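Local coordinates for protein HP0721 (Helicobacter pylori, PDB 2XRH) that is of unknown function but is a secreted, all-helical member of the DUF1104 family that can hold nicotinic acid in a pocket among its helices, at residues A20-A23 / G24-P28; Q29-V32 / D33-K36; T35-L38 / K39-M42; H54-L57 / H58-A61; V80-A83 / L84-N88. All blocks are in the same frame, centred on the assembly; numbering follows the deposited sequence. Where two conformers were deposited one is given.

All five contacts are local, each closing a turn of chain. They run in series and none nests in another; only interactions 2 and 3 overlap, sharing T35 and K36. Interaction 1 (20-28) closes the turn after helix 16-21 and leads toward helix 31-44, which interaction 2 opens and interaction 3 continues. Interaction 4 lies in helix 47-65, interaction 5 at the end of helix 70-86. Packing joins them across the fold: Y34 meets M22, A23 and V26, L57 reaches A20, L38 and M42, and I31 and T35 touch V80, A83 and L84. Interactions 1, 2, 5 and, through T35, 3 border the nicotinic acid; 4 and 5 lie on opposite sides of the chain's centre.

Interaction 1: residues A20-A23 / G24-P28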
loop_
_atom_site.group_PDB
_atom_site.type_symbol
_atom_site.label_atom_id
_atom_site.label_comp_id
_atom_site.label_asym_id
_atom_site.label_seq_id
_atom_site.Cartn_x
_atom_site.Cartn_y
_atom_site.Cartn_z
ATOM N N ALA A 20 -5.114 1.584 20.619
ATOM C CA ALA A 20 -5.852 1.720 19.358
ATOM C C ALA A 20 -5.668 3.099 18.716
ATOM O O ALA A 20 -5.435 3.189 17.502
ATOM C CB ALA A 20 -7.316 1.425 19.548
ATOM N N LYS A 21 -5.731 4.164 19.510
ATOM C CA LYS A 21 -5.659 5.539 19.004
ATOM C C LYS A 21 -4.318 5.899 18.356
ATOM O O LYS A 21 -4.262 6.808 17.548
ATOM C CB LYS A 21 -5.978 6.522 20.118
ATOM C CG LYS A 21 -7.454 6.577 20.421
ATOM C CD LYS A 21 -7.750 7.405 21.639
ATOM C CE LYS A 21 -9.253 7.587 21.754
ATOM N NZ LYS A 21 -9.621 8.407 22.911
ATOM N N MET A 22 -3.276 5.165 18.697
ATOM C CA MET A 22 -1.939 5.425 18.135
ATOM C C MET A 22 -1.690 4.581 16.880
ATOM O O MET A 22 -0.619 4.671 16.278
ATOM C CB MET A 22 -0.830 5.250 19.150
ATOM C CG MET A 22 -0.714 3.918 19.696
ATOM S SD MET A 22 0.671 3.789 20.881
ATOM C CE MET A 22 0.023 4.659 22.271
ATOM N N ALA A 23 -2.664 3.774 16.460
ATOM C CA ALA A 23 -2.469 2.961 15.255
ATOM C C ALA A 23 -2.135 3.836 14.065
ATOM O O ALA A 23 -2.772 4.825 13.774
ATOM C CB ALA A 23 -3.683 2.096 14.938
ATOM N N GLY A 24 -1.087 3.435 13.378
ATOM C CA GLY A 24 -0.610 4.167 12.174
ATOM C C GLY A 24 0.362 5.295 12.435
ATOM O O GLY A 24 0.958 5.829 11.486
ATOM N N VAL A 25 0.546 5.676 13.697
ATOM C CA VAL A 25 1.434 6.779 14.079
ATOM C C VAL A 25 2.608 6.349 14.927
ATOM O O VAL A 25 3.508 7.152 15.145
ATOM C CB VAL A 25 0.672 7.904 14.781
ATOM C CG1 VAL A 25 -0.431 8.364 13.904
ATOM C CG2 VAL A 25 0.143 7.469 16.032
ATOM N N VAL A 26 2.621 5.097 15.377
ATOM C CA VAL A 26 3.718 4.607 16.222
ATOM C C VAL A 26 4.998 4.634 15.366
ATOM O O VAL A 26 4.965 4.288 14.211
ATOM C CB VAL A 26 3.445 3.167 16.737
ATOM C CG1 VAL A 26 4.625 2.566 17.455
ATOM C CG2 VAL A 26 2.207 3.141 17.647
ATOM N N ALA A 27 6.107 5.056 15.952
ATOM C CA ALA A 27 7.369 5.154 15.211
ATOM C C ALA A 27 7.868 3.759 14.855
ATOM O O ALA A 27 7.670 2.815 15.620
ATOM C CB ALA A 27 8.415 5.886 16.032
ATOM N N PRO A 28 8.479 3.600 13.687
ATOM C CA PRO A 28 9.022 2.276 13.345
ATOM C C PRO A 28 9.920 1.686 14.427
ATOM O O PRO A 28 9.907 0.478 14.628
ATOM C CB PRO A 28 9.735 2.527 12.033
ATOM C CG PRO A 28 8.919 3.626 11.387
ATOM C CD PRO A 28 8.494 4.518 12.533
#
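M22 leans on V26 across a tight turn that leads the chain out of helix 16-21. At the root of the methionine, CB lies 3.9 Å from V25 CG2 and about as far from a methyl of V26. The next atom, CG, sits between the backbone N and the carbonyl carbon (chi1 62°), a crowded position that carries it to 3.7 Å from V26 CG2. The sulfur follows, with M22 SD 3.6 Å from V26 CG2. One valine methyl therefore serves three successive atoms of the methionine, and a bend about the CG-SD bond (chi3 73°) turns CE away from it. The backbone beneath is a type II beta turn with A23 and G24 at its corners. V25 N donates to M22 O at 3.0 Å, standing above the carbonyl plane, and V26 N adds a weak bond to the same oxygen at 3.4 Å. G24 occupies the corner of positive phi (87°), a position often taken by glycine in such turns, and touches the bound nicotinic acid. The turn is wedged between two helices: M22, A23 and V26 pack on Y34 of helix 31-44, whereas A23 meets A61 of helix 47-65. From that second helix N64 ND2 bonds both K21 O and A23 O, while P28, farther on, rests against A79 and V80 of helix 70-86.

Interaction 2: residues Q29-V32 / D33-K36. With NIO (nicotinic acid), chain B.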
loop_
_atom_site.group_PDB
_atom_site.type_symbol
_atom_site.label_atom_id
_atom_site.label_comp_id
_atom_site.label_asym_id
_atom_site.label_seq_id
_atom_site.Cartn_x
_atom_site.Cartn_y
_atom_site.Cartn_z
ATOM N N GLN A 29 10.712 2.514 15.092
ATOM C CA GLN A 29 11.627 2.023 16.124
ATOM C C GLN A 29 10.882 1.389 17.307
ATOM O O GLN A 29 11.469 0.674 18.070
ATOM C CB GLN A 29 12.550 3.145 16.617
ATOM C CG GLN A 29 11.801 4.251 17.354
ATOM C CD GLN A 29 12.596 5.503 17.573
ATOM O OE1 GLN A 29 13.158 5.701 18.633
ATOM N NE2 GLN A 29 12.633 6.362 16.567
ATOM N N ASP A 30 9.580 1.692 17.435
ATOM C CA ASP A 30 8.726 1.177 18.521
ATOM C C ASP A 30 7.715 0.161 18.033
ATOM O O ASP A 30 6.969 -0.374 18.868
ATOM C CB ASP A 30 7.970 2.312 19.208
ATOM C CG ASP A 30 8.888 3.320 19.863
ATOM O OD1 ASP A 30 9.884 2.898 20.503
ATOM O OD2 ASP A 30 8.602 4.543 19.765
ATOM N N ILE A 31 7.767 -0.202 16.756
ATOM C CA ILE A 31 6.708 -1.008 16.165
ATOM C C ILE A 31 6.705 -2.450 16.619
ATOM O O ILE A 31 5.635 -3.026 16.771
ATOM C CB ILE A 31 6.590 -0.877 14.595
ATOM C CG1 ILE A 31 5.115 -1.009 14.151
ATOM C CG2 ILE A 31 7.537 -1.814 13.831
ATOM C CD1 ILE A 31 4.218 0.233 14.606
ATOM N N VAL A 32 7.878 -3.046 16.842
ATOM C CA VAL A 32 7.912 -4.424 17.325
ATOM C C VAL A 32 7.293 -4.508 18.733
ATOM O O VAL A 32 6.469 -5.371 19.006
ATOM C CB VAL A 32 9.359 -5.018 17.289
ATOM C CG1 VAL A 32 9.451 -6.328 18.056
ATOM C CG2 VAL A 32 9.775 -5.229 15.833
ATOM N N ASP A 33 7.664 -3.605 19.615
ATOM C CA ASP A 33 7.105 -3.572 20.942
ATOM C C ASP A 33 5.606 -3.298 20.914
ATOM O O ASP A 33 4.845 -3.916 21.639
ATOM C CB ASP A 33 7.791 -2.511 21.795
ATOM C CG ASP A 33 9.199 -2.925 22.255
ATOM O OD1 ASP A 33 9.600 -4.096 22.095
ATOM O OD2 ASP A 33 9.908 -2.045 22.766
ATOM N N TYR A 34 5.172 -2.399 20.041
ATOM C CA TYR A 34 3.746 -2.118 19.914
ATOM C C TYR A 34 2.980 -3.351 19.471
ATOM O O TYR A 34 1.936 -3.681 20.031
ATOM C CB TYR A 34 3.565 -1.000 18.902
ATOM C CG TYR A 34 2.127 -0.568 18.628
ATOM C CD1 TYR A 34 1.360 0.070 19.563
ATOM C CD2 TYR A 34 1.588 -0.748 17.349
ATOM C CE1 TYR A 34 0.043 0.481 19.271
ATOM C CE2 TYR A 34 0.317 -0.336 17.047
ATOM C CZ TYR A 34 -0.462 0.269 17.991
ATOM O OH TYR A 34 -1.741 0.680 17.678
ATOM N N THR A 35 3.474 -4.021 18.460
ATOM C CA THR A 35 2.832 -5.199 17.892
ATOM C C THR A 35 2.794 -6.333 18.910
ATOM O O THR A 35 1.764 -6.968 19.080
ATOM C CB THR A 35 3.579 -5.637 16.633
ATOM O OG1 THR A 35 3.597 -4.561 15.683
ATOM C CG2 THR A 35 2.984 -6.863 15.993
ATOM N N LYS A 36 3.902 -6.546 19.625
ATOM C CA LYS A 36 3.913 -7.513 20.720
ATOM C C LYS A 36 2.857 -7.172 21.778
ATOM O O LYS A 36 2.176 -8.075 22.265
ATOM C CB LYS A 36 5.314 -7.634 21.334
ATOM C CG LYS A 36 6.340 -8.273 20.400
ATOM C CD LYS A 36 7.744 -8.286 20.998
ATOM C CE LYS A 36 8.670 -9.116 20.124
ATOM N NZ LYS A 36 10.087 -9.168 20.675
HETATM N N NIO B . 1.743 -3.071 13.578
HETATM C C1 NIO B . 1.620 -1.780 13.206
HETATM C C2 NIO B . 1.509 -1.440 11.846
HETATM C C3 NIO B . 1.559 -2.404 10.881
HETATM C C4 NIO B . 1.683 -3.718 11.304
HETATM C C5 NIO B . 1.779 -4.028 12.658
HETATM C C6 NIO B . 1.468 -0.014 11.427
HETATM O O1 NIO B . 1.971 0.266 10.300
HETATM O O2 NIO B . 1.026 0.841 12.205
HETATM O O HOH W 1 10.095 -1.911 19.088
HETATM O O HOH W 2 10.587 0.155 21.336
#
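I31 and T35 stand one turn apart in the first part of helix 31-44 and present their side chains to nicotinic acid, a case of i to i+4 spacing forming one wall of a ligand pocket. I31 CD1 packs 3.6 Å from ligand atom C1. Beside it, T35 OG1 lies 3.2 Å from the pyridine nitrogen N of the ligand, a weak hydrogen bond at most, since the hydroxyl directs its proton at the backbone: T35 OG1 donates to I31 O at 2.8 Å. That bond, together with a chi1 of -58° that sets OG1 beside the backbone N and turns it back toward the preceding turn, positions the hydroxyl next to the ligand. I31 O accepts T35 N as well, at 2.9 Å, and the two donors arrive from opposite faces of the carbonyl plane. R76 NH1 also holds the ligand by a hydrogen bond. In the next shell, I31 CD1 rests 3.9 Å from Y34 CD2, while the ligand's C1 lies at the edge of the same tyrosine ring. Y34 is itself anchored, its OH bonded to L19 O and its ring edge-to-face with F11. On the outer side V32 and K36 run alongside each other, with V32 CG1 3.6 Å from K36 CE. Water links the first turn further: one molecule joins Q29 O to D33 N, and a second sits between two carboxylates, 3.0 Å from D30 OD1 and 2.7 Å from D33 OD2.

Interaction 3: residues T35-L38 / K39-M42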
loop_
_atom_site.group_PDB
_atom_site.type_symbol
_atom_site.label_atom_id
_atom_site.label_comp_id
_atom_site.label_asym_id
_atom_site.label_seq_id
_atom_site.Cartn_x
_atom_site.Cartn_y
_atom_site.Cartn_z
ATOM N N THR A 35 3.474 -4.021 18.460
ATOM C CA THR A 35 2.832 -5.199 17.892
ATOM C C THR A 35 2.794 -6.333 18.910
ATOM O O THR A 35 1.764 -6.968 19.080
ATOM C CB THR A 35 3.579 -5.637 16.633
ATOM O OG1 THR A 35 3.597 -4.561 15.683
ATOM C CG2 THR A 35 2.984 -6.863 15.993
ATOM N N LYS A 36 3.902 -6.546 19.625
ATOM C CA LYS A 36 3.913 -7.513 20.720
ATOM C C LYS A 36 2.857 -7.172 21.778
ATOM O O LYS A 36 2.176 -8.075 22.265
ATOM C CB LYS A 36 5.314 -7.634 21.334
ATOM C CG LYS A 36 6.340 -8.273 20.400
ATOM C CD LYS A 36 7.744 -8.286 20.998
ATOM C CE LYS A 36 8.670 -9.116 20.124
ATOM N NZ LYS A 36 10.087 -9.168 20.675
ATOM N N GLU A 37 2.708 -5.913 22.138
ATOM C CA GLU A 37 1.722 -5.516 23.128
ATOM C C GLU A 37 0.292 -5.772 22.628
ATOM O O GLU A 37 -0.525 -6.317 23.343
ATOM C CB GLU A 37 1.880 -4.089 23.591
ATOM C CG GLU A 37 0.983 -3.740 24.787
ATOM C CD GLU A 37 1.444 -4.385 26.110
ATOM O OE1 GLU A 37 2.651 -4.698 26.238
ATOM O OE2 GLU A 37 0.604 -4.585 26.999
ATOM N N LEU A 38 0.025 -5.443 21.378
ATOM C CA LEU A 38 -1.304 -5.656 20.790
ATOM C C LEU A 38 -1.633 -7.125 20.779
ATOM O O LEU A 38 -2.726 -7.481 21.159
ATOM C CB LEU A 38 -1.343 -5.094 19.369
ATOM C CG LEU A 38 -1.387 -3.591 19.130
ATOM C CD1 LEU A 38 -1.443 -3.353 17.604
ATOM C CD2 LEU A 38 -2.549 -2.917 19.859
ATOM N N LYS A 39 -0.665 -7.967 20.413
ATOM C CA LYS A 39 -0.855 -9.425 20.332
ATOM C C LYS A 39 -1.089 -9.962 21.729
ATOM O O LYS A 39 -1.977 -10.772 21.926
ATOM C CB LYS A 39 0.278 -10.149 19.614
ATOM C CG LYS A 39 0.360 -9.873 18.120
ATOM C CD LYS A 39 1.489 -10.703 17.448
ATOM C CE LYS A 39 1.526 -10.577 15.915
ATOM N NZ LYS A 39 0.776 -11.648 15.171
ATOM N N LYS A 40 -0.315 -9.482 22.689
ATOM C CA LYS A 40 -0.513 -9.842 24.103
ATOM C C LYS A 40 -1.948 -9.573 24.559
ATOM O O LYS A 40 -2.592 -10.448 25.162
ATOM C CB LYS A 40 0.470 -9.073 24.986
ATOM C CG LYS A 40 0.151 -9.121 26.461
ATOM C CD LYS A 40 1.407 -8.814 27.270
ATOM C CE LYS A 40 2.560 -9.749 26.908
ATOM N NZ LYS A 40 2.311 -11.165 27.288
ATOM N N ARG A 41 -2.459 -8.382 24.275
ATOM C CA ARG A 41 -3.795 -7.980 24.697
ATOM C C ARG A 41 -4.848 -8.817 23.972
ATOM O O ARG A 41 -5.777 -9.327 24.590
ATOM C CB ARG A 41 -4.101 -6.489 24.439
ATOM C CG ARG A 41 -3.138 -5.450 24.982
ATOM C CD ARG A 41 -3.051 -5.397 26.447
ATOM N NE ARG A 41 -2.030 -4.419 26.893
ATOM C CZ ARG A 41 -2.208 -3.124 27.145
ATOM N NH1 ARG A 41 -3.408 -2.560 27.062
ATOM N NH2 ARG A 41 -1.178 -2.384 27.581
ATOM N N MET A 42 -4.658 -9.005 22.680
ATOM C CA MET A 42 -5.662 -9.708 21.870
ATOM C C MET A 42 -5.789 -11.181 22.205
ATOM O O MET A 42 -6.894 -11.731 22.133
ATOM C CB MET A 42 -5.349 -9.591 20.399
ATOM C CG MET A 42 -5.707 -8.266 19.861
ATOM S SD MET A 42 -5.483 -8.284 18.072
ATOM C CE MET A 42 -6.289 -6.769 17.601
#
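E37 and R41, one helical turn apart, are held by a side-on salt bridge in which a single carboxylate oxygen takes both bonds. R41 NE reaches E37 OE2 at 2.6 Å, and R41 NH2 reaches the same OE2 at 2.9 Å. Two bends bring the groups together: E37 folds at chi2 (72°) after CG has set off opposite its backbone N, and R41 folds the other way at its own chi2. The oxygen lies at the edge of the guanidinium, in its plane, yet the carboxylate plane stands nearly upright to it, 84° away. NE uses the anti lone pair of OE2, whereas NH2 comes from above the carboxylate plane. R41 CG, set beside the backbone N by chi1 (-54°), lies 3.2 Å from E37 O. K39 behaves differently, running beside T35 and pointing the same way. Its chain passes with K39 CG 3.4 Å from T35 O, then K39 CE 4.0 Å from T35 CG2. M42 stays extended, its CG 3.3 Å from L38 O. Around this turn of helix 31-44, R41 also pairs NH1 with D16 in a salt bridge and NH2 with T14 O, tying the guanidinium to helix 16-21 and the loop before it. L38 packs on L19 of that helix and on F53 of helix 47-65, where M42 meets R50, F53 and L57.

Interaction 4: residues H54-L57 / H58-A61; sequences HKQL and HEYA
H54 and H58 hold their imidazoles near parallel but offset, so that the rings barely overlap. The planes are inclined by 28° and the ring centroids lie 4.5 Å apart. H54 CD2 lies over one face of H58, 3.3 Å from H58 NE2. The chi1 of H58 (-72°) places its CG beside the backbone N and leans the ring back toward H54. Each ring has a further partner: H54 ND1 is bonded to R50 NH1 of the same helix, and H58 ND1 to the O of L98, a residue of the nicotinic acid pocket. A turn away, Q56 and Y60 point the same way, with Q56 OE1 3.5 Å from Y60 CE2 and the amide steeply turned (74°) to the ring. The backbone of Q56 joins in, its O meeting the ring edge 3.2 Å from Y60 CD2. K55 and E59 approach by their chains more than their charges: K55 CE lies 3.5 Å from E59 OE2, but K55 NZ stays 4.5 Å from it, beyond a salt bridge. L57 faces inward to Y34, L38 and M42, and A61 to A23. The pattern is that of an amphipathic helix, with i to i+4 pairs along its polar flank and small or aliphatic residues turned toward the other helices of this all-helical fold.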
loop_
_atom_site.group_PDB
_atom_site.type_symbol
_atom_site.label_atom_id
_atom_site.label_comp_id
_atom_site.label_asym_id
_atom_site.label_seq_id
_atom_site.Cartn_x
_atom_site.Cartn_y
_atom_site.Cartn_z
ATOM N N HIS A 54 -9.856 -4.916 16.852
ATOM C CA HIS A 54 -9.206 -4.918 15.536
ATOM C C HIS A 54 -9.848 -3.891 14.628
ATOM O O HIS A 54 -9.150 -3.179 13.912
ATOM C CB HIS A 54 -9.277 -6.306 14.920
ATOM C CG HIS A 54 -8.133 -6.618 14.024
ATOM N ND1 HIS A 54 -7.662 -7.898 13.841
ATOM C CD2 HIS A 54 -7.320 -5.806 13.304
ATOM C CE1 HIS A 54 -6.638 -7.868 13.004
ATOM N NE2 HIS A 54 -6.408 -6.612 12.663
ATOM N N LYS A 55 -11.183 -3.775 14.669
ATOM C CA LYS A 55 -11.872 -2.755 13.892
ATOM C C LYS A 55 -11.424 -1.361 14.290
ATOM O O LYS A 55 -11.207 -0.489 13.419
ATOM C CB LYS A 55 -13.392 -2.895 14.044
ATOM C CG LYS A 55 -14.245 -1.948 13.195
ATOM C CD LYS A 55 -15.737 -2.213 13.514
ATOM C CE LYS A 55 -16.728 -1.463 12.644
ATOM N NZ LYS A 55 -18.081 -1.521 13.256
ATOM N N GLN A 56 -11.295 -1.124 15.572
ATOM C CA GLN A 56 -10.806 0.165 16.060
ATOM C C GLN A 56 -9.395 0.447 15.592
ATOM O O GLN A 56 -9.075 1.566 15.166
ATOM C CB GLN A 56 -10.883 0.256 17.580
ATOM C CG GLN A 56 -12.281 0.222 18.111
ATOM C CD GLN A 56 -13.104 1.337 17.509
ATOM O OE1 GLN A 56 -12.746 2.500 17.649
ATOM N NE2 GLN A 56 -14.179 0.988 16.780
ATOM N N LEU A 57 -8.560 -0.578 15.590
ATOM C CA LEU A 57 -7.171 -0.397 15.140
ATOM C C LEU A 57 -7.191 0.029 13.672
ATOM O O LEU A 57 -6.474 0.970 13.262
ATOM C CB LEU A 57 -6.346 -1.670 15.294
ATOM C CG LEU A 57 -5.891 -2.080 16.669
ATOM C CD1 LEU A 57 -5.328 -3.498 16.572
ATOM C CD2 LEU A 57 -4.881 -1.118 17.194
ATOM N N HIS A 58 -8.022 -0.640 12.871
ATOM C CA HIS A 58 -8.122 -0.280 11.460
ATOM C C HIS A 58 -8.667 1.143 11.276
ATOM O O HIS A 58 -8.162 1.919 10.458
ATOM C CB HIS A 58 -9.032 -1.271 10.712
ATOM C CG HIS A 58 -8.438 -2.649 10.500
ATOM N ND1 HIS A 58 -7.110 -2.865 10.196
ATOM C CD2 HIS A 58 -9.008 -3.885 10.557
ATOM C CE1 HIS A 58 -6.876 -4.162 10.080
ATOM N NE2 HIS A 58 -8.014 -4.809 10.289
ATOM N N GLU A 59 -9.727 1.477 12.013
ATOM C CA GLU A 59 -10.337 2.803 11.907
ATOM C C GLU A 59 -9.371 3.892 12.286
ATOM O O GLU A 59 -9.269 4.910 11.605
ATOM C CB GLU A 59 -11.612 2.893 12.718
ATOM C CG GLU A 59 -12.664 1.985 12.125
ATOM C CD GLU A 59 -14.005 2.094 12.799
ATOM O OE1 GLU A 59 -14.094 2.746 13.855
ATOM O OE2 GLU A 59 -14.977 1.521 12.259
ATOM N N TYR A 60 -8.654 3.711 13.380
ATOM C CA TYR A 60 -7.677 4.716 13.786
ATOM C C TYR A 60 -6.480 4.788 12.826
ATOM O O TYR A 60 -6.011 5.887 12.528
ATOM C CB TYR A 60 -7.219 4.515 15.253
ATOM C CG TYR A 60 -8.234 5.055 16.212
ATOM C CD1 TYR A 60 -8.447 6.407 16.337
ATOM C CD2 TYR A 60 -9.068 4.202 16.901
ATOM C CE1 TYR A 60 -9.416 6.889 17.151
ATOM C CE2 TYR A 60 -10.030 4.664 17.744
ATOM C CZ TYR A 60 -10.214 6.015 17.853
ATOM O OH TYR A 60 -11.188 6.543 18.632
ATOM N N ALA A 61 -5.981 3.657 12.367
ATOM C CA ALA A 61 -4.871 3.688 11.422
ATOM C C ALA A 61 -5.334 4.489 10.200
ATOM O O ALA A 61 -4.579 5.282 9.659
ATOM C CB ALA A 61 -4.423 2.287 11.015
#

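Interaction 5: residues V80-A83 / L84-N88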
loop_
_atom_site.group_PDB
_atom_site.type_symbol
_atom_site.label_atom_id
_atom_site.label_comp_id
_atom_site.label_asym_id
_atom_site.label_seq_id
_atom_site.Cartn_x
_atom_site.Cartn_y
_atom_site.Cartn_z
ATOM N N VAL A 80 8.542 0.054 8.775
ATOM C CA VAL A 80 7.792 -0.828 9.638
ATOM C C VAL A 80 8.048 -2.275 9.196
ATOM O O VAL A 80 8.325 -3.133 10.019
ATOM C CB VAL A 80 6.276 -0.487 9.681
ATOM C CG1 VAL A 80 5.492 -1.656 10.211
ATOM C CG2 VAL A 80 6.032 0.787 10.540
ATOM N N LYS A 81 7.955 -2.533 7.918
ATOM C CA LYS A 81 8.136 -3.888 7.392
ATOM C C LYS A 81 9.507 -4.400 7.781
ATOM O O LYS A 81 9.644 -5.513 8.262
ATOM C CB LYS A 81 7.979 -3.888 5.868
ATOM C CG LYS A 81 8.240 -5.206 5.177
ATOM C CD LYS A 81 7.852 -5.211 3.658
ATOM C CE LYS A 81 8.846 -4.503 2.764
ATOM N NZ LYS A 81 8.923 -5.105 1.409
ATOM N N GLU A 82 10.513 -3.574 7.594
ATOM C CA GLU A 82 11.877 -3.938 7.956
ATOM C C GLU A 82 12.076 -4.146 9.431
ATOM O O GLU A 82 12.736 -5.121 9.829
ATOM C CB GLU A 82 12.827 -2.897 7.418
ATOM C CG GLU A 82 12.942 -2.917 5.935
ATOM C CD GLU A 82 13.330 -4.285 5.420
ATOM O OE1 GLU A 82 14.433 -4.712 5.843
ATOM O OE2 GLU A 82 12.535 -4.928 4.630
ATOM N N ALA A 83 11.509 -3.274 10.255
ATOM C CA ALA A 83 11.585 -3.444 11.687
ATOM C C ALA A 83 10.938 -4.759 12.107
ATOM O O ALA A 83 11.456 -5.460 12.951
ATOM C CB ALA A 83 10.971 -2.255 12.437
ATOM N N LEU A 84 9.769 -5.068 11.560
ATOM C CA LEU A 84 9.091 -6.272 11.928
ATOM C C LEU A 84 9.940 -7.489 11.554
ATOM O O LEU A 84 9.996 -8.454 12.330
ATOM C CB LEU A 84 7.742 -6.379 11.233
ATOM C CG LEU A 84 6.680 -5.471 11.833
ATOM C CD1 LEU A 84 5.424 -5.420 10.858
ATOM C CD2 LEU A 84 6.302 -5.876 13.224
ATOM N N LYS A 85 10.552 -7.445 10.374
ATOM C CA LYS A 85 11.447 -8.539 9.892
ATOM C C LYS A 85 12.548 -8.764 10.907
ATOM O O LYS A 85 12.814 -9.915 11.344
ATOM C CB LYS A 85 12.086 -8.213 8.549
ATOM C CG LYS A 85 11.180 -7.997 7.360
ATOM C CD LYS A 85 10.026 -8.964 7.264
ATOM C CE LYS A 85 8.753 -8.303 6.659
ATOM N NZ LYS A 85 7.964 -7.528 7.655
ATOM N N LYS A 86 13.170 -7.678 11.317
ATOM C CA LYS A 86 14.324 -7.765 12.233
ATOM C C LYS A 86 13.967 -8.231 13.589
ATOM O O LYS A 86 14.819 -8.801 14.292
ATOM C CB LYS A 86 14.957 -6.419 12.444
ATOM C CG LYS A 86 15.764 -6.035 11.323
ATOM C CD LYS A 86 16.779 -4.982 11.772
ATOM C CE LYS A 86 17.476 -4.520 10.564
ATOM N NZ LYS A 86 16.571 -3.799 9.674
ATOM N N GLY A 87 12.734 -7.978 13.994
ATOM C CA GLY A 87 12.240 -8.428 15.263
ATOM C C GLY A 87 11.683 -9.819 15.168
ATOM O O GLY A 87 11.043 -10.267 16.093
ATOM N N ASN A 88 11.924 -10.483 14.030
ATOM C CA ASN A 88 11.400 -11.823 13.730
ATOM C C ASN A 88 9.879 -11.994 13.842
ATOM O O ASN A 88 9.373 -13.087 14.150
ATOM C CB ASN A 88 12.198 -12.875 14.528
ATOM C CG ASN A 88 13.678 -12.822 14.190
ATOM O OD1 ASN A 88 14.107 -13.367 13.176
ATOM N ND2 ASN A 88 14.452 -12.102 15.004
HETATM O O HOH W 3 15.095 -5.825 8.156
#
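The backbone keeps i+4 bonding from L84 N to V80 O through to G87 N and A83 O, then ends helix 70-86 in a Schellman motif, where N88 takes positive phi, N88 N reaches K85 O at 2.9 Å and M89 N returns to L84 O. K85 curls back over the preceding turn, bent at chi2 (-42°) and again farther out, until its amine meets the backbone. K85 NZ lies 2.7 Å from K81 O, which also receives K85 N at 3.0 Å, and the two donors come from opposite faces of the carbonyl plane. The folded chain crosses K81 closely, with K81 CG only 3.5 Å from K85 CE. On the inner side V80 and L84 lie side by side, V80 CG1 being 3.8 Å from L84 CD1. V80 touches both I31 and the nicotinic acid, and L84 extends this apolar surface to T35, M89 and M92. On the outer side a water joins the next turn: it donates to E82 O and to E82 OE1, the latter at 2.7 Å, and accepts from K86 NZ at 2.9 Å. E82 OE1 and K86 NZ themselves stay 4.5 Å apart. The chemistry is thus two-sided. Lysine amines near the C-terminal end of the helix should interact favourably with its dipole, one directly through a carbonyl and one through water, while the buried flank is apolar, built round the V80-L84 contact.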